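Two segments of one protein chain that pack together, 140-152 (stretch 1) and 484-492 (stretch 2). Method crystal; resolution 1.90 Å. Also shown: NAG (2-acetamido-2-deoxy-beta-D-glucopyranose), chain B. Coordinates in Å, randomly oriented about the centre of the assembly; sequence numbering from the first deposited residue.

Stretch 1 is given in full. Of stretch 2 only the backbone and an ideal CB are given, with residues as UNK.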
# COMPACT_ATOMS: atom_id res chain seq x y z
N ILE A 140 -10.65 0.75 6.51
CA ILE A 140 -10.77 1.40 7.81
C ILE A 140 -10.27 0.41 8.85
O ILE A 140 -10.95 -0.60 9.13
CB ILE A 140 -12.21 1.85 8.11
CG1 ILE A 140 -12.71 2.84 7.05
CG2 ILE A 140 -12.31 2.50 9.49
CD1 ILE A 140 -14.25 2.91 6.93
N ASN A 141 -9.09 0.66 9.42
CA ASN A 141 -8.44 -0.30 10.31
C ASN A 141 -8.99 -0.14 11.73
O ASN A 141 -8.36 0.42 12.62
CB ASN A 141 -6.93 -0.13 10.28
CG ASN A 141 -6.19 -1.39 10.70
OD1 ASN A 141 -5.89 -2.25 9.87
ND2 ASN A 141 -5.89 -1.49 11.99
N ASN A 142 -10.22 -0.63 11.91
CA ASN A 142 -10.89 -0.62 13.20
C ASN A 142 -10.55 -1.85 14.04
O ASN A 142 -11.05 -1.97 15.17
CB ASN A 142 -12.41 -0.57 13.00
CG ASN A 142 -12.92 -1.80 12.30
OD1 ASN A 142 -12.54 -2.07 11.17
ND2 ASN A 142 -13.74 -2.58 12.99
N ASN A 143 -9.75 -2.76 13.51
CA ASN A 143 -9.29 -3.94 14.23
C ASN A 143 -7.78 -3.87 14.41
O ASN A 143 -7.04 -4.03 13.43
CB ASN A 143 -9.67 -5.21 13.47
CG ASN A 143 -9.18 -6.47 14.16
OD1 ASN A 143 -8.67 -6.43 15.29
ND2 ASN A 143 -9.34 -7.60 13.49
N PRO A 144 -7.27 -3.67 15.63
CA PRO A 144 -5.81 -3.52 15.79
C PRO A 144 -5.04 -4.78 15.44
O PRO A 144 -3.85 -4.68 15.10
CB PRO A 144 -5.65 -3.14 17.28
CG PRO A 144 -6.90 -3.66 17.95
CD PRO A 144 -8.00 -3.59 16.92
N GLY A 145 -5.69 -5.94 15.46
CA GLY A 145 -5.12 -7.20 15.03
C GLY A 145 -5.02 -7.42 13.53
O GLY A 145 -4.47 -8.43 13.11
N ASN A 146 -5.53 -6.50 12.71
CA ASN A 146 -5.54 -6.71 11.27
C ASN A 146 -4.12 -6.97 10.76
O ASN A 146 -3.24 -6.11 10.90
CB ASN A 146 -6.15 -5.51 10.55
CG ASN A 146 -6.40 -5.78 9.06
OD1 ASN A 146 -5.55 -6.34 8.37
ND2 ASN A 146 -7.57 -5.39 8.59
N PRO A 147 -3.85 -8.14 10.18
CA PRO A 147 -2.47 -8.49 9.81
C PRO A 147 -2.04 -8.02 8.43
O PRO A 147 -0.87 -8.21 8.08
CB PRO A 147 -2.49 -10.02 9.86
CG PRO A 147 -3.87 -10.36 9.34
CD PRO A 147 -4.78 -9.27 9.94
N VAL A 148 -2.93 -7.44 7.63
CA VAL A 148 -2.59 -7.08 6.27
C VAL A 148 -2.79 -5.60 5.97
O VAL A 148 -2.11 -5.07 5.07
CB VAL A 148 -3.38 -7.95 5.25
CG1 VAL A 148 -4.86 -7.73 5.40
CG2 VAL A 148 -2.91 -7.69 3.81
N ILE A 149 -3.64 -4.89 6.70
CA ILE A 149 -3.85 -3.46 6.45
C ILE A 149 -2.94 -2.65 7.37
O ILE A 149 -1.87 -2.20 6.96
CB ILE A 149 -5.34 -3.09 6.59
CG1 ILE A 149 -6.19 -3.98 5.67
CG2 ILE A 149 -5.58 -1.59 6.29
CD1 ILE A 149 -5.81 -3.92 4.16
N GLY A 150 -3.34 -2.47 8.64
CA GLY A 150 -2.46 -1.77 9.57
C GLY A 150 -2.22 -0.34 9.12
O GLY A 150 -3.17 0.38 8.78
N VAL A 151 -0.95 0.08 9.04
CA VAL A 151 -0.64 1.47 8.69
C VAL A 151 -0.96 1.80 7.23
O VAL A 151 -0.81 2.95 6.80
CB VAL A 151 0.83 1.83 8.98
CG1 VAL A 151 1.16 1.66 10.47
CG2 VAL A 151 1.78 1.00 8.10
N ARG A 152 -1.38 0.81 6.45
CA ARG A 152 -1.85 1.10 5.10
C ARG A 152 -3.21 1.81 5.09
O ARG A 152 -3.61 2.31 4.04
CB ARG A 152 -1.94 -0.19 4.28
CG ARG A 152 -0.60 -0.85 4.03
CD ARG A 152 -0.80 -2.27 3.52
NE ARG A 152 -1.29 -2.26 2.15
CZ ARG A 152 -1.85 -3.30 1.54
NH1 ARG A 152 -2.03 -4.44 2.20
NH2 ARG A 152 -2.22 -3.21 0.27
N UNK A 484 7.63 2.19 14.57
CA UNK A 484 7.83 2.59 13.18
C UNK A 484 7.03 1.74 12.21
O UNK A 484 7.26 1.80 10.99
CB UNK A 484 9.32 2.51 12.82
N UNK A 485 6.11 0.92 12.71
CA UNK A 485 5.05 0.43 11.85
C UNK A 485 3.73 0.52 12.62
O UNK A 485 3.31 1.64 12.95
CB UNK A 485 5.33 -1.00 11.39
N UNK A 486 3.04 -0.59 12.90
CA UNK A 486 1.73 -0.46 13.53
C UNK A 486 1.87 0.17 14.92
O UNK A 486 2.76 -0.22 15.69
CB UNK A 486 1.04 -1.82 13.63
N UNK A 487 1.01 1.13 15.27
CA UNK A 487 1.10 1.75 16.60
C UNK A 487 0.57 0.86 17.71
O UNK A 487 0.75 1.20 18.89
CB UNK A 487 0.33 3.07 16.61
N UNK A 488 -0.04 -0.27 17.37
CA UNK A 488 -0.65 -1.16 18.34
C UNK A 488 0.37 -1.97 19.13
O UNK A 488 -0.02 -2.73 20.03
CB UNK A 488 -1.62 -2.11 17.63
N UNK A 489 1.66 -1.82 18.82
CA UNK A 489 2.72 -2.42 19.62
C UNK A 489 2.55 -2.12 21.11
O UNK A 489 2.87 -2.96 21.96
CB UNK A 489 4.08 -1.92 19.14
N UNK A 490 2.05 -0.93 21.44
CA UNK A 490 1.92 -0.53 22.84
C UNK A 490 1.06 -1.54 23.61
O UNK A 490 1.23 -1.70 24.82
CB UNK A 490 1.31 0.87 22.94
N UNK A 491 0.12 -2.20 22.92
CA UNK A 491 -0.76 -3.18 23.56
C UNK A 491 -0.01 -4.39 24.10
O UNK A 491 -0.52 -5.08 24.99
CB UNK A 491 -1.83 -3.65 22.57
N UNK A 492 1.18 -4.66 23.56
CA UNK A 492 2.01 -5.77 23.99
C UNK A 492 3.14 -5.34 24.92
O UNK A 492 4.00 -6.16 25.24
CB UNK A 492 2.59 -6.48 22.77
C1 NAG B . -2.55 -7.86 -3.37
C2 NAG B . -2.85 -6.67 -2.43
C3 NAG B . -3.24 -5.40 -3.22
C4 NAG B . -2.26 -5.14 -4.36
C5 NAG B . -2.15 -6.38 -5.22
C6 NAG B . -1.20 -6.23 -6.39
C7 NAG B . -3.86 -6.83 -0.18
C8 NAG B . -5.08 -7.25 0.60
N2 NAG B . -3.92 -7.03 -1.50
O1 NAG B . -1.93 -8.85 -2.63
O3 NAG B . -3.28 -4.28 -2.35
O4 NAG B . -2.71 -4.04 -5.14
O5 NAG B . -1.65 -7.45 -4.41
O6 NAG B . 0.15 -6.17 -5.96
O7 NAG B . -2.88 -6.32 0.37

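Position 484 comes first. Its CA-to-CB bond points away from stretch 1, and no atom of that stretch lies within 5.5 Å of the ideal CB. Stretch 1 sets no preference here, so many side chains would do. The residue is Ala484, which makes no contact with stretch 1.

At position 485 the bond points sideways. The ideal CB is 5.0 Å from Val151 CG1, and beyond it the carbonyl of Ile149 offers an acceptor. A long side chain could pass the valine and carry a donor toward that oxygen; a shorter apolar one could simply lie against Val151. The residue is Arg485, extended with chi1 to chi3 all t. Its CG lies 4.1 Å from Val151 CG2. At the far end, NH2 donates to water 3 (2.9 Å), which in turn donates to Ile149 O (2.7 Å from the water oxygen). The backbone also takes part: Arg485 O is 3.3 Å from Val151 CG1.

Position 486 also points sideways, with its ideal CB 4.7 Å from Val151 CG1 and 5.4 Å from Gly150 CA. Nearby, stretch 1 presents the N-H of Val151 and the carbonyls of Pro144 and Asn146. A polar side chain that can both accept and donate would suit best, such as Asn or Gln; Ser or Asp could meet part of the demand. The residue is Asn486, chi1 m. Its OD1 accepts a weak hydrogen bond from Val151 N (3.3 Å, 134°), the one direct hydrogen bond between the stretches. Its ND2 donates to two waters. Water 1 (3.1 Å from ND2) donates to Pro144 O, and water 2 (2.8 Å from ND2) donates to Asn146 O. OD1 also lies 3.6 Å from Gly150 CA. An ideal CB on Gly150 would be 2.5 Å from Asn486 OD1, a clash.

Position 487 begins a 3-10 segment. Its phi of -75° permits proline, and its CB points sideways with nothing of stretch 1 within 5.5 Å. Several small or apolar residues would fit. It is Pro487, whose CD lies 4.2 Å from Val151 CG1.

Position 488 points toward stretch 1. Its ideal CB is 4.2 Å from Pro144 CB, and Asn141 lies further along. A large apolar or aromatic side chain could cover the proline; Phe, Tyr, Leu or Met are plausible. The residue is Phe488, chi1 m. Pro144 CB sits over one face of its ring, 3.9 Å from the centroid and 19° off the normal, a CH-pi contact. Phe488 CE2 reaches to 3.6 Å from Asn141 ND2.

Positions 489 and 490 are out of reach of stretch 1, which gives no guide. They are Asp489 and Ile490.

Position 491 points toward stretch 1, which leaves open space here, with Pro144 at its edge. Small or medium side chains, polar or apolar, would suit. Asn491 brings ND2 to 4.4 Å from Pro144 CB, a marginal contact.

Position 492 is again out of reach, and the residue is Ala492.

Stretch 2 (484-492) ARNPFDINA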
# COMPACT_ATOMS: atom_id res chain seq x y z
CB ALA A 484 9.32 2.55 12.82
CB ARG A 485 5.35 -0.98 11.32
CG ARG A 485 4.44 -1.30 10.13
CD ARG A 485 5.01 -2.32 9.15
NE ARG A 485 4.03 -2.54 8.09
CZ ARG A 485 4.31 -2.77 6.80
NH1 ARG A 485 5.57 -2.82 6.39
NH2 ARG A 485 3.32 -2.94 5.93
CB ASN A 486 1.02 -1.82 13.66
CG ASN A 486 0.54 -2.36 12.32
OD1 ASN A 486 0.70 -1.72 11.28
ND2 ASN A 486 -0.05 -3.55 12.35
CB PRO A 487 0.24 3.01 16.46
CG PRO A 487 -0.84 2.59 15.48
CD PRO A 487 -0.10 1.69 14.48
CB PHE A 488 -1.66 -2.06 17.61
CG PHE A 488 -2.49 -1.30 16.59
CD1 PHE A 488 -3.29 -0.24 16.99
CD2 PHE A 488 -2.43 -1.61 15.24
CE1 PHE A 488 -4.04 0.49 16.06
CE2 PHE A 488 -3.18 -0.89 14.30
CZ PHE A 488 -3.97 0.16 14.71
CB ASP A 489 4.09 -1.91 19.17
CG ASP A 489 4.56 -2.53 17.88
OD1 ASP A 489 3.80 -3.33 17.29
OD2 ASP A 489 5.69 -2.22 17.45
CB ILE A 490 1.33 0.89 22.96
CG1 ILE A 490 1.36 1.39 24.40
CG2 ILE A 490 -0.09 0.95 22.41
CD1 ILE A 490 0.88 2.82 24.56
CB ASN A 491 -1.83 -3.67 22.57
CG ASN A 491 -2.84 -2.59 22.23
OD1 ASN A 491 -2.96 -1.60 22.94
ND2 ASN A 491 -3.57 -2.80 21.14
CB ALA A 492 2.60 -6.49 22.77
O HOH W 1 -1.17 -4.89 14.88
O HOH W 2 -0.89 -4.87 9.99
O HOH W 3 0.53 -3.47 6.67
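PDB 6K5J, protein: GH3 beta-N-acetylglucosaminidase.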